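Local structure of proton-dependent oligopeptide transporter family protein (Xanthomonas campestris, 6EI3) at residues Y422-P427 with M499-R504; P1-F6 with R192-P197; A238-T243 with I250-A255. The protein probably carries short peptides across the bacterial membrane, coupling their uptake to proton movement. One frame throughout, in Å; residues are numbered along the deposited sequence.

Contact 1 (Y422-P427 with M499-R504)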
loop_
_atom_site.group_PDB
_atom_site.type_symbol
_atom_site.label_atom_id
_atom_site.label_comp_id
_atom_site.label_asym_id
_atom_site.label_seq_id
_atom_site.Cartn_x
_atom_site.Cartn_y
_atom_site.Cartn_z
ATOM N N TYR A 422 -15.262 1.969 5.794
ATOM C CA TYR A 422 -16.251 2.919 5.282
ATOM C C TYR A 422 -17.612 2.731 5.960
ATOM O O TYR A 422 -18.225 3.717 6.349
ATOM C CB TYR A 422 -16.392 2.801 3.756
ATOM C CG TYR A 422 -15.281 3.456 2.955
ATOM C CD1 TYR A 422 -14.631 4.597 3.425
ATOM C CD2 TYR A 422 -14.943 2.991 1.689
ATOM C CE1 TYR A 422 -13.644 5.232 2.672
ATOM C CE2 TYR A 422 -13.942 3.605 0.935
ATOM C CZ TYR A 422 -13.306 4.736 1.425
ATOM O OH TYR A 422 -12.335 5.360 0.677
ATOM N N SER A 423 -18.055 1.469 6.130
ATOM C CA SER A 423 -19.318 1.102 6.768
ATOM C C SER A 423 -19.397 1.523 8.239
ATOM O O SER A 423 -20.494 1.699 8.742
ATOM C CB SER A 423 -19.541 -0.404 6.651
ATOM O OG SER A 423 -18.781 -1.112 7.618
ATOM N N GLN A 424 -18.251 1.650 8.932
ATOM C CA GLN A 424 -18.156 1.966 10.377
ATOM C C GLN A 424 -17.870 3.430 10.680
ATOM O O GLN A 424 -18.210 3.910 11.741
ATOM C CB GLN A 424 -17.057 1.096 11.054
ATOM C CG GLN A 424 -17.191 -0.410 10.812
ATOM C CD GLN A 424 -18.445 -0.948 11.457
ATOM O OE1 GLN A 424 -18.609 -0.911 12.678
ATOM N NE2 GLN A 424 -19.381 -1.397 10.644
ATOM N N ALA A 425 -17.181 4.111 9.800
ATOM C CA ALA A 425 -16.816 5.508 10.019
ATOM C C ALA A 425 -17.867 6.430 9.371
ATOM O O ALA A 425 -18.589 5.967 8.482
ATOM C CB ALA A 425 -15.443 5.756 9.411
ATOM N N PRO A 426 -17.993 7.721 9.772
ATOM C CA PRO A 426 -18.997 8.593 9.121
ATOM C C PRO A 426 -18.672 8.818 7.645
ATOM O O PRO A 426 -17.494 9.027 7.336
ATOM C CB PRO A 426 -18.890 9.908 9.904
ATOM C CG PRO A 426 -18.172 9.581 11.136
ATOM C CD PRO A 426 -17.256 8.453 10.820
ATOM N N PRO A 427 -19.653 8.747 6.706
ATOM C CA PRO A 427 -19.324 8.930 5.273
ATOM C C PRO A 427 -18.633 10.256 4.929
ATOM O O PRO A 427 -17.878 10.316 3.965
ATOM C CB PRO A 427 -20.677 8.768 4.574
ATOM C CG PRO A 427 -21.464 7.916 5.506
ATOM C CD PRO A 427 -21.083 8.426 6.873
ATOM N N MET A 499 -20.012 -4.161 15.777
ATOM C CA MET A 499 -20.396 -3.606 14.475
ATOM C C MET A 499 -21.496 -2.530 14.692
ATOM O O MET A 499 -22.501 -2.808 15.336
ATOM C CB MET A 499 -20.955 -4.711 13.547
ATOM C CG MET A 499 -19.944 -5.784 13.154
ATOM S SD MET A 499 -18.609 -5.165 12.144
ATOM C CE MET A 499 -19.426 -4.974 10.527
ATOM N N VAL A 500 -21.262 -1.304 14.202
ATOM C CA VAL A 500 -22.214 -0.179 14.247
ATOM C C VAL A 500 -22.143 0.451 12.842
ATOM O O VAL A 500 -21.295 1.292 12.574
ATOM C CB VAL A 500 -22.002 0.859 15.395
ATOM C CG1 VAL A 500 -23.139 1.902 15.402
ATOM C CG2 VAL A 500 -21.933 0.179 16.773
ATOM N N ASP A 501 -22.972 -0.054 11.931
ATOM C CA ASP A 501 -23.024 0.373 10.533
ATOM C C ASP A 501 -23.538 1.793 10.348
ATOM O O ASP A 501 -24.306 2.271 11.173
ATOM C CB ASP A 501 -23.899 -0.593 9.720
ATOM C CG ASP A 501 -23.414 -0.704 8.299
ATOM O OD1 ASP A 501 -23.834 0.128 7.463
ATOM O OD2 ASP A 501 -22.589 -1.591 8.029
ATOM N N ASN A 502 -23.119 2.470 9.259
ATOM C CA ASN A 502 -23.630 3.829 8.997
ATOM C C ASN A 502 -24.880 3.807 8.087
ATOM O O ASN A 502 -25.583 4.802 7.985
ATOM C CB ASN A 502 -22.534 4.738 8.437
ATOM C CG ASN A 502 -21.833 4.239 7.218
ATOM O OD1 ASN A 502 -22.347 3.445 6.416
ATOM N ND2 ASN A 502 -20.639 4.746 7.034
ATOM N N TYR A 503 -25.147 2.655 7.444
ATOM C CA TYR A 503 -26.293 2.375 6.566
ATOM C C TYR A 503 -26.334 3.285 5.329
ATOM O O TYR A 503 -27.405 3.632 4.842
ATOM C CB TYR A 503 -27.620 2.371 7.356
ATOM C CG TYR A 503 -27.627 1.280 8.403
ATOM C CD1 TYR A 503 -27.577 -0.065 8.035
ATOM C CD2 TYR A 503 -27.575 1.587 9.760
ATOM C CE1 TYR A 503 -27.524 -1.075 8.992
ATOM C CE2 TYR A 503 -27.524 0.586 10.728
ATOM C CZ TYR A 503 -27.503 -0.744 10.337
ATOM O OH TYR A 503 -27.424 -1.739 11.273
ATOM N N ARG A 504 -25.143 3.604 4.783
ATOM C CA ARG A 504 -24.988 4.429 3.585
ATOM C C ARG A 504 -24.327 3.584 2.489
ATOM O O ARG A 504 -23.156 3.217 2.637
ATOM C CB ARG A 504 -24.169 5.698 3.893
ATOM C CG ARG A 504 -24.908 6.696 4.783
ATOM C CD ARG A 504 -25.504 7.852 4.004
ATOM N NE ARG A 504 -25.182 9.129 4.642
ATOM C CZ ARG A 504 -24.305 10.007 4.167
ATOM N NH1 ARG A 504 -23.667 9.772 3.027
ATOM N NH2 ARG A 504 -24.067 11.133 4.822
HETATM O O HOH W 1 -19.212 2.464 13.801
#
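Asn502 and Ser423 form the hub of this contact, where the irregular chain after helix 471-495 meets the last turn of helix 400-424. The backbone N of Asn502 donates to Ser423 O (2.8 Å). Its side-chain ND2 donates to Ala425 O at 2.8 Å, nearly in its own amide plane. A weaker bond, strongly bent at the N-H, runs from ND2 to Tyr422 O at 2.7 Å. A chi1 of 55° turns CG of Asn502 toward helix 400-424, and the two ND2 bonds settle the amide. It thus illustrates how one asparagine can serve the carbonyl groups at a helix C-terminus. Its OD1 accepts from Arg504 N, closing an Asx turn, and Asp501 OD1 makes a second such turn with Tyr503 N.

At the other end Gln424 is bent at chi2 (-66°), which brings CD back toward Val500. OE1 takes the N-H of Val500 on a lone pair at 3.1 Å and almost straight (173°); it is also bonded to Tyr497. NE2 gives its hydrogen to Ser423 OG, which is itself linked to Phe420 O. A water donates to both Gln424 O and Val500 O, adding an indirect tie.

Packing fills in the margins. Met499 CE comes within 3.6 Å of Gln424 NE2, the two side chains crossing at about a right angle. Pro427 lies over one face of the Arg504 guanidinium, with CG 3.7 Å above its centre and CB 3.5 Å from NH1.

The contact therefore fastens the chain following helix 471-495 to the end of helix 400-424. Behind it, Tyr422 packs on Lys430, Val433 and Met434 of helix 430-456, and Ala425 reaches both Val433 and Leu289 of helix 281-306.

Contact 2 (P1-F6 with R192-P197)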
loop_
_atom_site.group_PDB
_atom_site.type_symbol
_atom_site.label_atom_id
_atom_site.label_comp_id
_atom_site.label_asym_id
_atom_site.label_seq_id
_atom_site.Cartn_x
_atom_site.Cartn_y
_atom_site.Cartn_z
ATOM N N PRO A 1 -20.692 11.568 -19.082
ATOM C CA PRO A 1 -20.079 12.895 -19.284
ATOM C C PRO A 1 -18.928 12.816 -20.281
ATOM O O PRO A 1 -18.090 11.918 -20.181
ATOM C CB PRO A 1 -19.609 13.294 -17.881
ATOM C CG PRO A 1 -20.438 12.469 -16.946
ATOM C CD PRO A 1 -20.684 11.170 -17.663
ATOM N N ARG A 2 -18.880 13.766 -21.233
ATOM C CA ARG A 2 -17.875 13.822 -22.302
ATOM C C ARG A 2 -16.425 13.964 -21.828
ATOM O O ARG A 2 -15.507 13.744 -22.622
ATOM C CB ARG A 2 -18.213 14.921 -23.314
ATOM C CG ARG A 2 -19.435 14.608 -24.195
ATOM C CD ARG A 2 -19.137 13.650 -25.344
ATOM N NE ARG A 2 -18.362 14.282 -26.414
ATOM C CZ ARG A 2 -18.162 13.745 -27.615
ATOM N NH1 ARG A 2 -18.683 12.560 -27.917
ATOM N NH2 ARG A 2 -17.445 14.389 -28.526
ATOM N N GLN A 3 -16.207 14.308 -20.549
ATOM C CA GLN A 3 -14.859 14.432 -19.972
ATOM C C GLN A 3 -14.353 13.117 -19.397
ATOM O O GLN A 3 -13.164 12.990 -19.202
ATOM C CB GLN A 3 -14.789 15.542 -18.901
ATOM C CG GLN A 3 -15.690 15.316 -17.691
ATOM C CD GLN A 3 -17.039 15.996 -17.838
ATOM O OE1 GLN A 3 -17.725 15.883 -18.861
ATOM N NE2 GLN A 3 -17.474 16.680 -16.793
ATOM N N ILE A 4 -15.252 12.162 -19.081
ATOM C CA ILE A 4 -14.903 10.866 -18.485
ATOM C C ILE A 4 -13.849 10.059 -19.342
ATOM O O ILE A 4 -12.912 9.529 -18.733
ATOM C CB ILE A 4 -16.191 10.047 -18.131
ATOM C CG1 ILE A 4 -16.959 10.704 -16.933
ATOM C CG2 ILE A 4 -15.891 8.563 -17.839
ATOM C CD1 ILE A 4 -16.139 10.799 -15.536
ATOM N N PRO A 5 -13.886 10.027 -20.705
ATOM C CA PRO A 5 -12.852 9.251 -21.449
ATOM C C PRO A 5 -11.409 9.716 -21.203
ATOM O O PRO A 5 -10.492 8.902 -21.182
ATOM C CB PRO A 5 -13.264 9.431 -22.916
ATOM C CG PRO A 5 -14.743 9.694 -22.868
ATOM C CD PRO A 5 -14.923 10.539 -21.633
ATOM N N PHE A 6 -11.210 11.023 -20.990
ATOM C CA PHE A 6 -9.883 11.600 -20.710
ATOM C C PHE A 6 -9.353 11.098 -19.371
ATOM O O PHE A 6 -8.160 10.863 -19.252
ATOM C CB PHE A 6 -9.930 13.135 -20.738
ATOM C CG PHE A 6 -10.325 13.697 -22.088
ATOM C CD1 PHE A 6 -9.375 13.882 -23.086
ATOM C CD2 PHE A 6 -11.644 14.035 -22.360
ATOM C CE1 PHE A 6 -9.743 14.389 -24.340
ATOM C CE2 PHE A 6 -12.012 14.539 -23.608
ATOM C CZ PHE A 6 -11.057 14.716 -24.590
ATOM N N ARG A 192 -13.014 20.811 -20.326
ATOM C CA ARG A 192 -14.279 20.101 -20.117
ATOM C C ARG A 192 -14.527 19.721 -18.648
ATOM O O ARG A 192 -15.666 19.420 -18.295
ATOM C CB ARG A 192 -14.281 18.804 -20.958
ATOM C CG ARG A 192 -14.170 18.991 -22.471
ATOM C CD ARG A 192 -14.257 17.636 -23.154
ATOM N NE ARG A 192 -13.786 17.665 -24.540
ATOM C CZ ARG A 192 -14.299 16.932 -25.524
ATOM N NH1 ARG A 192 -15.317 16.112 -25.291
ATOM N NH2 ARG A 192 -13.803 17.020 -26.751
ATOM N N TYR A 193 -13.480 19.699 -17.801
ATOM C CA TYR A 193 -13.672 19.275 -16.409
ATOM C C TYR A 193 -14.499 20.193 -15.528
ATOM O O TYR A 193 -14.468 21.418 -15.676
ATOM C CB TYR A 193 -12.344 19.020 -15.703
ATOM C CG TYR A 193 -11.454 17.994 -16.365
ATOM C CD1 TYR A 193 -11.969 16.784 -16.824
ATOM C CD2 TYR A 193 -10.089 18.225 -16.519
ATOM C CE1 TYR A 193 -11.147 15.840 -17.446
ATOM C CE2 TYR A 193 -9.254 17.273 -17.092
ATOM C CZ TYR A 193 -9.791 16.090 -17.573
ATOM O OH TYR A 193 -8.968 15.181 -18.176
ATOM N N VAL A 194 -15.193 19.560 -14.564
ATOM C CA VAL A 194 -15.895 20.178 -13.452
ATOM C C VAL A 194 -14.781 20.421 -12.406
ATOM O O VAL A 194 -14.082 19.473 -12.046
ATOM C CB VAL A 194 -17.022 19.252 -12.895
ATOM C CG1 VAL A 194 -17.639 19.840 -11.612
ATOM C CG2 VAL A 194 -18.111 19.036 -13.959
ATOM N N ARG A 195 -14.604 21.686 -11.931
ATOM C CA ARG A 195 -13.570 21.983 -10.921
ATOM C C ARG A 195 -14.309 22.535 -9.712
ATOM O O ARG A 195 -14.686 23.712 -9.682
ATOM C CB ARG A 195 -12.492 22.946 -11.457
ATOM C CG ARG A 195 -11.715 22.376 -12.629
ATOM C CD ARG A 195 -10.633 23.300 -13.135
ATOM N NE ARG A 195 -10.308 22.993 -14.531
ATOM C CZ ARG A 195 -9.242 23.454 -15.177
ATOM N NH1 ARG A 195 -8.367 24.228 -14.557
ATOM N NH2 ARG A 195 -9.037 23.125 -16.447
ATOM N N VAL A 196 -14.595 21.644 -8.753
ATOM C CA VAL A 196 -15.438 21.973 -7.584
ATOM C C VAL A 196 -14.721 22.895 -6.583
ATOM O O VAL A 196 -13.493 22.950 -6.614
ATOM C CB VAL A 196 -16.006 20.692 -6.902
ATOM C CG1 VAL A 196 -16.853 19.875 -7.872
ATOM C CG2 VAL A 196 -14.890 19.835 -6.283
ATOM N N PRO A 197 -15.439 23.630 -5.688
ATOM C CA PRO A 197 -14.719 24.456 -4.699
ATOM C C PRO A 197 -13.838 23.607 -3.772
ATOM O O PRO A 197 -13.995 22.387 -3.689
ATOM C CB PRO A 197 -15.854 25.128 -3.902
ATOM C CG PRO A 197 -17.090 25.005 -4.764
ATOM C CD PRO A 197 -16.903 23.699 -5.482
#
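Phe6 and Gln3 meet Arg192 and Tyr193 almost wholly through van der Waals contact. The Phe6 ring crosses the Arg192 side chain, with its CE2 over one face of the guanidinium, toward the rim and 3.7 Å from NE; the ring and guanidinium planes are 60° apart, so the two are far from stacked flat. Arg192 can reach there because its chain is extended from CG to NE. Its NH1 ends 3.6 Å from Arg2 O, with Arg2 CB at the guanidinium edge. The like charge of Arg2 is also near, but that side chain is poorly ordered and the closeness of its NE to Arg192 NH1 is only approximate.

Further in, Gln3 CB rests 3.7 Å from Tyr193 CD1, the two side chains sliding past one another in opposite directions. The bend of Gln3 at chi2 (-94°) brings CD toward Arg192 O, and NE2 comes 3.7 Å from Val194 CG2. Tyr193 OH touches Phe6 CB at 3.4 Å.

In the major facilitator fold, these segments are the start of the first helix of the amino-terminal six-helix bundle and the chain that leaves its last helix, 168-188. A type I turn from Pro1 to Ile4 leads into helix 4-22; Gln3 in the turn and Phe6 in the first helical turn both point toward 192-197.

The second shell fixes the polar ends. Gln128 OE1 receives both Gln3 NE2 and Val194 N, bridging the segments from outside. Tyr193 OH is bonded to Phe186 O, and its ring meets Phe124 edge-to-face.

Contact 3 (A238-T243 with I250-A255). With 78M ((2S)-2,3-dihydroxypropyl(7Z)-pentadec-7-enoate), chain G.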
loop_
_atom_site.group_PDB
_atom_site.type_symbol
_atom_site.label_atom_id
_atom_site.label_comp_id
_atom_site.label_asym_id
_atom_site.label_seq_id
_atom_site.Cartn_x
_atom_site.Cartn_y
_atom_site.Cartn_z
ATOM N N ALA A 238 13.436 12.270 18.144
ATOM C CA ALA A 238 14.605 11.476 18.539
ATOM C C ALA A 238 14.993 10.452 17.464
ATOM O O ALA A 238 16.184 10.158 17.318
ATOM C CB ALA A 238 14.365 10.786 19.874
ATOM N N CYS A 239 13.990 9.941 16.692
ATOM C CA CYS A 239 14.176 9.001 15.582
ATOM C C CYS A 239 15.088 9.570 14.518
ATOM O O CYS A 239 15.922 8.830 14.004
ATOM C CB CYS A 239 12.839 8.572 14.984
ATOM S SG CYS A 239 11.915 7.409 16.010
ATOM N N LEU A 240 14.952 10.879 14.197
ATOM C CA LEU A 240 15.799 11.589 13.218
ATOM C C LEU A 240 17.310 11.530 13.568
ATOM O O LEU A 240 18.147 11.805 12.705
ATOM C CB LEU A 240 15.342 13.051 12.997
ATOM C CG LEU A 240 13.905 13.285 12.509
ATOM C CD1 LEU A 240 13.528 14.755 12.614
ATOM C CD2 LEU A 240 13.705 12.787 11.068
ATOM N N GLY A 241 17.622 11.129 14.808
ATOM C CA GLY A 241 18.976 10.937 15.311
ATOM C C GLY A 241 19.509 9.529 15.100
ATOM O O GLY A 241 20.636 9.230 15.508
ATOM N N LEU A 242 18.709 8.644 14.452
ATOM C CA LEU A 242 19.120 7.258 14.160
ATOM C C LEU A 242 19.416 7.040 12.666
ATOM O O LEU A 242 19.476 5.896 12.214
ATOM C CB LEU A 242 18.066 6.239 14.662
ATOM C CG LEU A 242 17.745 6.223 16.167
ATOM C CD1 LEU A 242 16.453 5.468 16.436
ATOM C CD2 LEU A 242 18.884 5.626 16.985
ATOM N N THR A 243 19.573 8.135 11.900
ATOM C CA THR A 243 19.793 8.128 10.448
ATOM C C THR A 243 21.056 7.333 10.059
ATOM O O THR A 243 21.026 6.593 9.074
ATOM C CB THR A 243 19.755 9.574 9.897
ATOM O OG1 THR A 243 18.463 10.126 10.176
ATOM C CG2 THR A 243 19.985 9.650 8.388
ATOM N N ILE A 250 13.690 4.745 7.157
ATOM C CA ILE A 250 13.238 4.026 8.360
ATOM C C ILE A 250 12.926 5.003 9.490
ATOM O O ILE A 250 11.864 4.902 10.105
ATOM C CB ILE A 250 14.222 2.915 8.792
ATOM C CG1 ILE A 250 14.131 1.712 7.827
ATOM C CG2 ILE A 250 13.992 2.478 10.254
ATOM C CD1 ILE A 250 15.297 0.651 7.974
ATOM N N CYS A 251 13.835 5.973 9.729
ATOM C CA CYS A 251 13.659 6.958 10.794
ATOM C C CYS A 251 12.404 7.777 10.639
ATOM O O CYS A 251 11.704 7.960 11.626
ATOM C CB CYS A 251 14.889 7.839 10.946
ATOM S SG CYS A 251 16.375 6.930 11.408
ATOM N N LEU A 252 12.118 8.264 9.410
ATOM C CA LEU A 252 10.922 9.052 9.125
ATOM C C LEU A 252 9.647 8.223 9.371
ATOM O O LEU A 252 8.673 8.761 9.903
ATOM C CB LEU A 252 10.954 9.609 7.684
ATOM C CG LEU A 252 11.920 10.786 7.406
ATOM C CD1 LEU A 252 12.065 11.016 5.906
ATOM C CD2 LEU A 252 11.450 12.080 8.089
ATOM N N CYS A 253 9.687 6.905 9.028
ATOM C CA CYS A 253 8.579 5.961 9.227
ATOM C C CYS A 253 8.342 5.610 10.661
ATOM O O CYS A 253 7.190 5.470 11.037
ATOM C CB CYS A 253 8.772 4.703 8.397
ATOM S SG CYS A 253 8.481 4.953 6.646
ATOM N N MET A 254 9.418 5.375 11.444
ATOM C CA MET A 254 9.297 5.047 12.865
ATOM C C MET A 254 8.675 6.248 13.574
ATOM O O MET A 254 7.810 6.065 14.428
ATOM C CB MET A 254 10.660 4.703 13.480
ATOM C CG MET A 254 11.225 3.382 12.996
ATOM S SD MET A 254 12.847 3.044 13.716
ATOM C CE MET A 254 12.356 2.228 15.221
ATOM N N ALA A 255 9.081 7.476 13.166
ATOM C CA ALA A 255 8.548 8.731 13.694
ATOM C C ALA A 255 7.043 8.803 13.384
ATOM O O ALA A 255 6.260 9.107 14.283
ATOM C CB ALA A 255 9.290 9.917 13.090
HETATM O O21 78M G . 21.375 1.127 2.088
HETATM C C20 78M G . 21.577 2.344 1.380
HETATM C C18 78M G . 20.536 2.510 0.296
HETATM O O19 78M G . 20.810 1.625 -0.793
HETATM C C17 78M G . 20.435 3.931 -0.215
HETATM O O2 78M G . 19.028 4.285 -0.220
HETATM C C1 78M G . 18.323 4.102 -1.345
HETATM O O1 78M G . 18.744 3.538 -2.317
HETATM C C2 78M G . 16.938 4.659 -1.217
HETATM C C3 78M G . 16.361 5.213 -2.511
HETATM C C4 78M G . 14.859 5.032 -2.569
HETATM C C5 78M G . 14.143 5.931 -3.553
HETATM C C6 78M G . 12.654 6.087 -3.257
HETATM C C7 78M G . 12.368 7.127 -2.221
HETATM C C8 78M G . 11.178 7.499 -1.789
HETATM C C9 78M G . 10.902 8.559 -0.769
HETATM C C10 78M G . 10.616 8.006 0.619
HETATM C C11 78M G . 9.910 8.990 1.539
HETATM C C12 78M G . 9.620 8.408 2.905
HETATM C C13 78M G . 8.655 9.199 3.763
HETATM C C15 78M G . 7.462 9.282 5.990
HETATM C C14 78M G . 8.257 8.450 5.018
#
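Cys239 and Cys251 bring the two helical segments to a CA separation of 5.2 Å, close enough for small side chains to press directly on backbone carbonyls. The contact is reciprocal: Cys251 CB lies 3.4 Å from Cys239 O, and Cys239 CB sits 3.6 Å from Cys251 O. Cys251 SG, anti to its carbonyl carbon (chi1 -62°), enters the turn of the other segment, 3.3 Å from Leu242 C and 3.7 Å from Leu242 CB. Cys239 SG lies against the next turn of helix 248-270, touching Met254 CB at 3.9 Å, with Ala255 beside it. At the flank, the methyl CD2 atoms of Leu240 and Leu252 meet at 3.8 Å.

These segments flank the tight connection of a helical hairpin, helix 224-239 joined to helix 248-270 through the short helix 243-246. It is consistent with the extra hairpin that prokaryotic POT transporters carry between their two six-helix bundles.

The turn is braced internally. Cys239 O accepts the N-H of Leu242, and the Thr243 hydroxyl donates to Leu240 O from well above the carbonyl plane. Leu242 stands at the N-cap position of the short helix that follows.

The far side of helix 248-270 faces the rest of the transporter: Ile250 packs on Leu449, Leu450 and Val453 of helix 430-456, and Cys253 on Ile56 of helix 40-60. The acyl tail of a bound monoacylglycerol ends here, with its C14 3.9 Å from Cys253 SG and its terminal carbon beside Leu252 CB. A second such lipid touches Leu252.

Contact 2 closes first along the chain, contact 3 follows and contact 1 comes last, so the three form a series without nesting. None touches another. The centres of contact 1 and contact 2 lie about 29 Å apart. Between the centres of contact 1 and contact 3 there are about 35 Å, and between those of contact 2 and contact 3 about 42 Å. Contact 2 ties the entry and exit of the amino-terminal bundle, helices 4-22 and 168-188; contact 1 ties helix 400-424 to the chain leaving helix 471-495 in the other bundle. Contact 3 belongs to the hairpin linking them in sequence and packs on both bundles, through helix 430-456 and helix 40-60.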